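Local coordinates for protein uracil-DNA glycosylase (Epstein-Barr virus, PDB 6LYJ) that belongs to the uracil-DNA glycosylase superfamily and folds around a four-stranded parallel beta-sheet packed between helices, at residues A[122-127]-A[232-237]; A[81-86]-A[183-188]. All coordinates share one frame; numbering follows the deposited sequence.

Interaction 1: residues A[122-127]-A[232-237]; sequences LHRSLP and GNNHFV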
ATOM      1  N   LEU A 122     -10.242  -9.685  -7.288  1.00 17.01           N
ATOM      2  CA  LEU A 122     -11.307  -9.265  -8.193  1.00 19.01           C
ATOM      3  C   LEU A 122     -11.669 -10.387  -9.161  1.00 24.32           C
ATOM      4  O   LEU A 122     -12.850 -10.624  -9.443  1.00 23.87           O
ATOM      5  CB  LEU A 122     -10.877  -8.013  -8.954  1.00 19.37           C
ATOM      6  CG  LEU A 122     -11.041  -6.674  -8.235  1.00 17.89           C
ATOM      7  CD1 LEU A 122     -10.103  -5.657  -8.848  1.00 15.80           C
ATOM      8  CD2 LEU A 122     -12.474  -6.180  -8.299  1.00 17.50           C
ATOM      9  N   HIS A 123     -10.657 -11.078  -9.686  1.00 26.27           N
ATOM     10  CA  HIS A 123     -10.885 -12.149 -10.649  1.00 26.20           C
ATOM     11  C   HIS A 123     -11.557 -13.350  -9.994  1.00 25.77           C
ATOM     12  O   HIS A 123     -12.417 -13.999 -10.606  1.00 25.20           O
ATOM     13  CB  HIS A 123      -9.555 -12.549 -11.288  1.00 24.68           C
ATOM     14  CG  HIS A 123      -9.686 -13.575 -12.368  1.00 34.24           C
ATOM     15  ND1 HIS A 123      -8.729 -14.541 -12.594  1.00 38.54           N
ATOM     16  CD2 HIS A 123     -10.658 -13.787 -13.286  1.00 37.39           C
ATOM     17  CE1 HIS A 123      -9.108 -15.305 -13.603  1.00 38.95           C
ATOM     18  NE2 HIS A 123     -10.275 -14.868 -14.041  1.00 39.36           N
ATOM     19  N   ARG A 124     -11.170 -13.672  -8.756  1.00 24.48           N
ATOM     20  CA  ARG A 124     -11.849 -14.735  -8.019  1.00 24.69           C
ATOM     21  C   ARG A 124     -13.314 -14.393  -7.776  1.00 26.84           C
ATOM     22  O   ARG A 124     -14.201 -15.236  -7.965  1.00 27.32           O
ATOM     23  CB  ARG A 124     -11.136 -14.996  -6.689  1.00 24.51           C
ATOM     24  CG  ARG A 124     -11.770 -16.106  -5.850  1.00 22.54           C
ATOM     25  CD  ARG A 124     -11.451 -15.946  -4.363  1.00 19.53           C
ATOM     26  NE  ARG A 124     -12.133 -14.798  -3.770  1.00 24.77           N
ATOM     27  CZ  ARG A 124     -13.418 -14.780  -3.428  1.00 26.67           C
ATOM     28  NH1 ARG A 124     -14.174 -15.852  -3.616  1.00 31.12           N
ATOM     29  NH2 ARG A 124     -13.951 -13.688  -2.896  1.00 25.85           N
ATOM     30  N   SER A 125     -13.590 -13.159  -7.348  1.00 26.52           N
ATOM     31  CA  SER A 125     -14.921 -12.797  -6.877  1.00 26.03           C
ATOM     32  C   SER A 125     -15.867 -12.336  -7.979  1.00 32.76           C
ATOM     33  O   SER A 125     -17.088 -12.425  -7.798  1.00 33.58           O
ATOM     34  CB  SER A 125     -14.816 -11.702  -5.811  1.00 24.90           C
ATOM     35  OG  SER A 125     -14.207 -10.538  -6.338  1.00 24.05           O
ATOM     36  N   LEU A 126     -15.354 -11.865  -9.110  1.00 35.66           N
ATOM     37  CA  LEU A 126     -16.180 -11.253 -10.151  1.00 35.25           C
ATOM     38  C   LEU A 126     -15.921 -11.950 -11.477  1.00 42.18           C
ATOM     39  O   LEU A 126     -14.840 -11.760 -12.072  1.00 41.93           O
ATOM     40  CB  LEU A 126     -15.910  -9.755 -10.273  1.00 32.10           C
ATOM     41  CG  LEU A 126     -16.184  -8.887  -9.042  1.00 34.41           C
ATOM     42  CD1 LEU A 126     -15.673  -7.473  -9.268  1.00 38.34           C
ATOM     43  CD2 LEU A 126     -17.666  -8.871  -8.714  1.00 32.74           C
ATOM     44  N   PRO A 127     -16.851 -12.782 -11.954  1.00 52.55           N
ATOM     45  CA  PRO A 127     -16.588 -13.559 -13.177  1.00 55.55           C
ATOM     46  C   PRO A 127     -16.285 -12.707 -14.398  1.00 54.15           C
ATOM     47  O   PRO A 127     -15.538 -13.149 -15.279  1.00 56.48           O
ATOM     48  CB  PRO A 127     -17.887 -14.358 -13.359  1.00 59.70           C
ATOM     49  CG  PRO A 127     -18.471 -14.447 -11.983  1.00 60.74           C
ATOM     50  CD  PRO A 127     -18.144 -13.129 -11.342  1.00 57.40           C
ATOM     51  N   GLY A 232     -10.047 -13.933  -1.058  1.00 25.54           N
ATOM     52  CA  GLY A 232     -11.245 -14.479  -0.462  1.00 21.31           C
ATOM     53  C   GLY A 232     -12.030 -13.512   0.398  1.00 22.44           C
ATOM     54  O   GLY A 232     -13.075 -13.900   0.932  1.00 25.51           O
ATOM     55  N   ASN A 233     -11.567 -12.270   0.562  1.00 18.30           N
ATOM     56  CA  ASN A 233     -12.279 -11.360   1.451  1.00 23.97           C
ATOM     57  C   ASN A 233     -13.603 -10.886   0.863  1.00 23.03           C
ATOM     58  O   ASN A 233     -14.454 -10.398   1.615  1.00 23.69           O
ATOM     59  CB  ASN A 233     -11.391 -10.165   1.839  1.00 22.56           C
ATOM     60  CG  ASN A 233     -11.064  -9.242   0.669  1.00 15.34           C
ATOM     61  OD1 ASN A 233     -11.666  -9.306  -0.401  1.00 18.19           O
ATOM     62  ND2 ASN A 233     -10.104  -8.357   0.888  1.00 15.79           N
ATOM     63  N   ASN A 234     -13.793 -11.013  -0.454  1.00 20.23           N
ATOM     64  CA  ASN A 234     -15.063 -10.724  -1.120  1.00 18.00           C
ATOM     65  C   ASN A 234     -15.448  -9.249  -1.022  1.00 19.75           C
ATOM     66  O   ASN A 234     -16.622  -8.903  -1.190  1.00 20.71           O
ATOM     67  CB  ASN A 234     -16.188 -11.609  -0.560  1.00 18.45           C
ATOM     68  CG  ASN A 234     -17.202 -12.012  -1.611  1.00 33.40           C
ATOM     69  OD1 ASN A 234     -16.857 -12.235  -2.771  1.00 33.06           O
ATOM     70  ND2 ASN A 234     -18.463 -12.114  -1.207  1.00 31.94           N
ATOM     71  N   HIS A 235     -14.471  -8.361  -0.801  1.00 20.89           N
ATOM     72  CA  HIS A 235     -14.789  -6.975  -0.467  1.00 22.25           C
ATOM     73  C   HIS A 235     -15.452  -6.229  -1.623  1.00 21.35           C
ATOM     74  O   HIS A 235     -16.297  -5.358  -1.389  1.00 18.55           O
ATOM     75  CB  HIS A 235     -13.518  -6.237  -0.042  1.00 20.95           C
ATOM     76  CG  HIS A 235     -13.110  -6.486   1.378  1.00 18.72           C
ATOM     77  ND1 HIS A 235     -12.075  -5.803   1.981  1.00 17.54           N
ATOM     78  CD2 HIS A 235     -13.589  -7.342   2.310  1.00 17.77           C
ATOM     79  CE1 HIS A 235     -11.938  -6.224   3.226  1.00 14.44           C
ATOM     80  NE2 HIS A 235     -12.843  -7.160   3.451  1.00 15.21           N
ATOM     81  N   PHE A 236     -15.088  -6.536  -2.868  1.00 20.33           N
ATOM     82  CA  PHE A 236     -15.653  -5.794  -3.990  1.00 19.50           C
ATOM     83  C   PHE A 236     -17.095  -6.213  -4.272  1.00 19.86           C
ATOM     84  O   PHE A 236     -17.947  -5.365  -4.590  1.00 21.30           O
ATOM     85  CB  PHE A 236     -14.765  -5.982  -5.221  1.00 19.40           C
ATOM     86  CG  PHE A 236     -13.358  -5.498  -5.016  1.00 21.58           C
ATOM     87  CD1 PHE A 236     -13.042  -4.159  -5.170  1.00 21.67           C
ATOM     88  CD2 PHE A 236     -12.357  -6.379  -4.637  1.00 25.56           C
ATOM     89  CE1 PHE A 236     -11.751  -3.710  -4.967  1.00 21.95           C
ATOM     90  CE2 PHE A 236     -11.063  -5.937  -4.430  1.00 23.69           C
ATOM     91  CZ  PHE A 236     -10.760  -4.601  -4.596  1.00 22.39           C
ATOM     92  N   VAL A 237     -17.399  -7.492  -4.057  1.00 19.43           N
ATOM     93  CA  VAL A 237     -18.778  -7.960  -4.143  1.00 23.24           C
ATOM     94  C   VAL A 237     -19.608  -7.360  -3.015  1.00 23.54           C
ATOM     95  O   VAL A 237     -20.714  -6.860  -3.241  1.00 25.55           O
ATOM     96  CB  VAL A 237     -18.823  -9.498  -4.126  1.00 26.95           C
ATOM     97  CG1 VAL A 237     -20.264  -9.995  -4.047  1.00 23.92           C
ATOM     98  CG2 VAL A 237     -18.115 -10.066  -5.350  1.00 28.28           C
TER
HETATM   99  O   HOH W   1     -17.192 -15.691  -2.507  1.00 47.56           O
HETATM  100  O   HOH W   2     -14.204  -9.134  -3.892  1.00 22.59           O

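Interaction 2: residues A[81-86]-A[183-188]; sequences SDIKVV and KACVFM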
ATOM      1  N   SER A  81     -19.056  14.524  -3.069  1.00 23.41           N
ATOM      2  CA  SER A  81     -20.383  14.060  -2.681  1.00 22.50           C
ATOM      3  C   SER A  81     -20.763  12.752  -3.360  1.00 22.19           C
ATOM      4  O   SER A  81     -21.680  12.069  -2.890  1.00 25.74           O
ATOM      5  CB  SER A  81     -21.435  15.126  -3.004  1.00 26.68           C
ATOM      6  OG  SER A  81     -21.304  16.242  -2.143  1.00 31.73           O
ATOM      7  N   ASP A  82     -20.096  12.396  -4.457  1.00 20.47           N
ATOM      8  CA  ASP A  82     -20.385  11.180  -5.206  1.00 20.34           C
ATOM      9  C   ASP A  82     -19.494  10.004  -4.818  1.00 22.61           C
ATOM     10  O   ASP A  82     -19.568   8.949  -5.455  1.00 24.86           O
ATOM     11  CB  ASP A  82     -20.263  11.452  -6.707  1.00 19.94           C
ATOM     12  CG  ASP A  82     -21.281  12.461  -7.199  1.00 27.30           C
ATOM     13  OD1 ASP A  82     -22.377  12.541  -6.607  1.00 29.26           O
ATOM     14  OD2 ASP A  82     -20.983  13.177  -8.177  1.00 32.57           O
ATOM     15  N   ILE A  83     -18.645  10.161  -3.802  1.00 22.05           N
ATOM     16  CA  ILE A  83     -17.770   9.072  -3.380  1.00 21.23           C
ATOM     17  C   ILE A  83     -18.606   7.943  -2.793  1.00 22.25           C
ATOM     18  O   ILE A  83     -19.500   8.172  -1.968  1.00 21.13           O
ATOM     19  CB  ILE A  83     -16.717   9.580  -2.385  1.00 18.72           C
ATOM     20  CG1 ILE A  83     -15.733  10.506  -3.107  1.00 16.69           C
ATOM     21  CG2 ILE A  83     -16.006   8.411  -1.706  1.00 13.46           C
ATOM     22  CD1 ILE A  83     -14.832  11.285  -2.188  1.00 15.91           C
ATOM     23  N   LYS A  84     -18.338   6.715  -3.247  1.00 16.95           N
ATOM     24  CA  LYS A  84     -19.052   5.522  -2.815  1.00 16.82           C
ATOM     25  C   LYS A  84     -18.166   4.487  -2.143  1.00 18.98           C
ATOM     26  O   LYS A  84     -18.671   3.675  -1.366  1.00 18.06           O
ATOM     27  CB  LYS A  84     -19.755   4.843  -4.006  1.00 20.36           C
ATOM     28  CG  LYS A  84     -20.821   5.681  -4.680  1.00 22.56           C
ATOM     29  CD  LYS A  84     -21.215   5.075  -6.022  1.00 28.97           C
ATOM     30  CE  LYS A  84     -22.270   5.913  -6.721  1.00 31.54           C
ATOM     31  NZ  LYS A  84     -22.657   5.342  -8.044  1.00 27.94           N
ATOM     32  N   VAL A  85     -16.874   4.460  -2.460  1.00 20.78           N
ATOM     33  CA  VAL A  85     -15.933   3.504  -1.893  1.00 17.54           C
ATOM     34  C   VAL A  85     -14.642   4.246  -1.581  1.00 19.48           C
ATOM     35  O   VAL A  85     -14.149   5.020  -2.408  1.00 15.93           O
ATOM     36  CB  VAL A  85     -15.662   2.315  -2.840  1.00 13.43           C
ATOM     37  CG1 VAL A  85     -14.692   1.330  -2.196  1.00 13.03           C
ATOM     38  CG2 VAL A  85     -16.953   1.610  -3.207  1.00 14.22           C
ATOM     39  N   VAL A  86     -14.101   4.017  -0.388  1.00 20.80           N
ATOM     40  CA  VAL A  86     -12.814   4.563   0.025  1.00 15.28           C
ATOM     41  C   VAL A  86     -11.867   3.394   0.253  1.00 14.47           C
ATOM     42  O   VAL A  86     -12.180   2.474   1.018  1.00 14.29           O
ATOM     43  CB  VAL A  86     -12.928   5.430   1.290  1.00 14.09           C
ATOM     44  CG1 VAL A  86     -11.551   5.935   1.702  1.00 11.27           C
ATOM     45  CG2 VAL A  86     -13.860   6.607   1.042  1.00 13.13           C
ATOM     46  N   LYS A 183     -23.824  10.020   3.033  1.00 20.46           N
ATOM     47  CA  LYS A 183     -24.948   9.263   3.575  1.00 20.53           C
ATOM     48  C   LYS A 183     -24.629   7.774   3.665  1.00 22.36           C
ATOM     49  O   LYS A 183     -24.993   7.113   4.646  1.00 22.86           O
ATOM     50  CB  LYS A 183     -26.192   9.498   2.720  1.00 20.64           C
ATOM     51  CG  LYS A 183     -27.449   8.810   3.225  1.00 23.84           C
ATOM     52  CD  LYS A 183     -28.630   9.073   2.296  1.00 22.92           C
ATOM     53  CE  LYS A 183     -29.912   8.477   2.855  1.00 24.16           C
ATOM     54  NZ  LYS A 183     -31.107   8.883   2.063  1.00 25.50           N
ATOM     55  N   ALA A 184     -23.952   7.231   2.656  1.00 18.48           N
ATOM     56  CA  ALA A 184     -23.661   5.802   2.602  1.00 22.27           C
ATOM     57  C   ALA A 184     -22.399   5.596   1.784  1.00 22.99           C
ATOM     58  O   ALA A 184     -22.336   6.014   0.622  1.00 25.18           O
ATOM     59  CB  ALA A 184     -24.831   5.027   1.989  1.00 23.03           C
ATOM     60  N   CYS A 185     -21.415   4.921   2.374  1.00 21.34           N
ATOM     61  CA  CYS A 185     -20.114   4.757   1.745  1.00 19.06           C
ATOM     62  C   CYS A 185     -19.495   3.452   2.224  1.00 17.72           C
ATOM     63  O   CYS A 185     -19.781   2.988   3.328  1.00 17.39           O
ATOM     64  CB  CYS A 185     -19.203   5.947   2.066  1.00 17.10           C
ATOM     65  SG  CYS A 185     -17.667   5.999   1.132  1.00 20.00           S
ATOM     66  N   VAL A 186     -18.657   2.853   1.370  1.00 17.61           N
ATOM     67  CA  VAL A 186     -17.879   1.666   1.717  1.00 20.07           C
ATOM     68  C   VAL A 186     -16.439   2.080   1.987  1.00 18.71           C
ATOM     69  O   VAL A 186     -15.868   2.898   1.253  1.00 17.45           O
ATOM     70  CB  VAL A 186     -17.942   0.602   0.602  1.00 22.37           C
ATOM     71  CG1 VAL A 186     -17.139  -0.637   0.993  1.00 21.01           C
ATOM     72  CG2 VAL A 186     -19.385   0.232   0.281  1.00 22.89           C
ATOM     73  N   PHE A 187     -15.854   1.527   3.049  1.00 13.56           N
ATOM     74  CA  PHE A 187     -14.459   1.760   3.415  1.00 14.35           C
ATOM     75  C   PHE A 187     -13.739   0.418   3.470  1.00 14.33           C
ATOM     76  O   PHE A 187     -14.141  -0.473   4.226  1.00 17.00           O
ATOM     77  CB  PHE A 187     -14.346   2.479   4.765  1.00 15.80           C
ATOM     78  CG  PHE A 187     -14.927   3.868   4.769  1.00 17.91           C
ATOM     79  CD1 PHE A 187     -16.299   4.064   4.835  1.00 22.31           C
ATOM     80  CD2 PHE A 187     -14.100   4.977   4.706  1.00 16.19           C
ATOM     81  CE1 PHE A 187     -16.836   5.341   4.838  1.00 20.98           C
ATOM     82  CE2 PHE A 187     -14.629   6.257   4.707  1.00 17.94           C
ATOM     83  CZ  PHE A 187     -15.998   6.438   4.775  1.00 18.93           C
ATOM     84  N   MET A 188     -12.686   0.269   2.664  1.00 12.43           N
ATOM     85  CA  MET A 188     -11.911  -0.968   2.596  1.00 20.16           C
ATOM     86  C   MET A 188     -10.568  -0.733   3.281  1.00 17.25           C
ATOM     87  O   MET A 188      -9.726   0.013   2.769  1.00 15.97           O
ATOM     88  CB  MET A 188     -11.718  -1.422   1.150  1.00 21.03           C
ATOM     89  CG  MET A 188     -13.011  -1.661   0.368  1.00 22.51           C
ATOM     90  SD  MET A 188     -12.670  -2.228  -1.310  1.00 19.59           S
ATOM     91  CE  MET A 188     -14.321  -2.451  -1.971  1.00 18.07           C
TER

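Interaction 1: residues A[122-127]-A[232-237]
Gly232 lies against the guanidinium of Arg124, its CA over one face of the group and 3.4 Å from Arg124 NE. Its backbone angles would press a side chain against the preceding carbonyl, and the bare CA is what the arginine rests on. Arg124 has CG anti to its backbone N (chi1 -179°) and bends at chi3, which places NE by Gly232. Asn233 turns its amide back on its own chain: OD1 accepts from His235 N at 3.0 Å, the donor lying above the carbonyl plane, in an Asx turn that leads into the helix starting at His235. At Asn234 the side chain crosses that of Arg124 at about a right angle, and OD1 takes a rather bent hydrogen bond from Arg124 NH2 (3.3 Å, 140°). A water held by Arg124 NH1 adds a weak link to the same oxygen. Glu121 is the stronger partner here, forming a salt bridge with Arg124 NH2 and accepting from the backbone N of both Gly232 and Asn234. Next, Phe236 N donates to a water 2.9 Å away, which in turn donates to Ser125 OG, itself hydrogen-bonded to Glu121 O. The Phe236 ring receives Leu122 CD2 over one face, a CH-pi contact 3.7 Å from the centroid. Val237 closes the run with CG2, which is 3.6 Å from Leu126 CD2 and equally close to Ser125 O. The contact thus joins the C-terminal end of helix 113-125 to the start of helix 235-245, with Trp253 packing on Leu122, Leu126 and Phe236, and Met188 and Trp190 of strand 186-190 touching the Phe236 side chain.

Interaction 2: residues A[81-86]-A[183-188]
The Phe187 ring meets Val86 obliquely, with CD2 3.6 Å from Val86 CB and CE2 near Val86 CG2, while the ring of His206 reaches it at a steep angle. Val86 and Phe187 form a parallel beta bridge in the sheet at the centre of the glycosylase fold, where strands 85-89 and 186-190 are the inner pair. Both point the same way, to the face on which Leu178 of helix 167-181 packs against Val86. Val85 and Val186 lie side by side on the other face, where Ala239 and Phe242 of helix 235-245 pack on Val186 and Val145 of strand 145-149 on Val85. The backbones are joined by three hydrogen bonds: Val186 N to Lys84 O, Val86 N to Val186 O at 2.7 Å, and Met188 N to Val86 O at 172°. Val186 thus uses both its N-H and its carbonyl toward the neighbouring strand. Just before the strand, Cys185 holds SG anti to the backbone N (chi1 -170°), 3.6 Å from Lys84 O, with Ile83 CG2 (4.1 Å) and Val86 CG2 (3.9 Å) on the same side of the sulfur. Farther along, the Met188 chain, extended beyond CG, slants across Val85 and ends with CE 3.8 Å from Val85 CG1.

Overall arrangement
Interaction 2 is a buried part of the central sheet, whereas interaction 1 lies nearer the surface, about 18 Å from the chain centre and 18 Å from interaction 2, centre to centre. Interaction 1 joins two helix ends through side chains, with an arginine, an asparagine and waters at its outer part and a leucine on a phenylalanine ring deeper in. Interaction 2 depends on backbone hydrogen bonds between parallel strands, with apolar side chains on both faces. Helix 235-245 contributes to interaction 1 and packs on the Val186 face of interaction 2. They meet at Met188, whose CE is 3.6 Å from His235 O and 3.8 Å from Phe236 CD1. Along the chain their segments alternate.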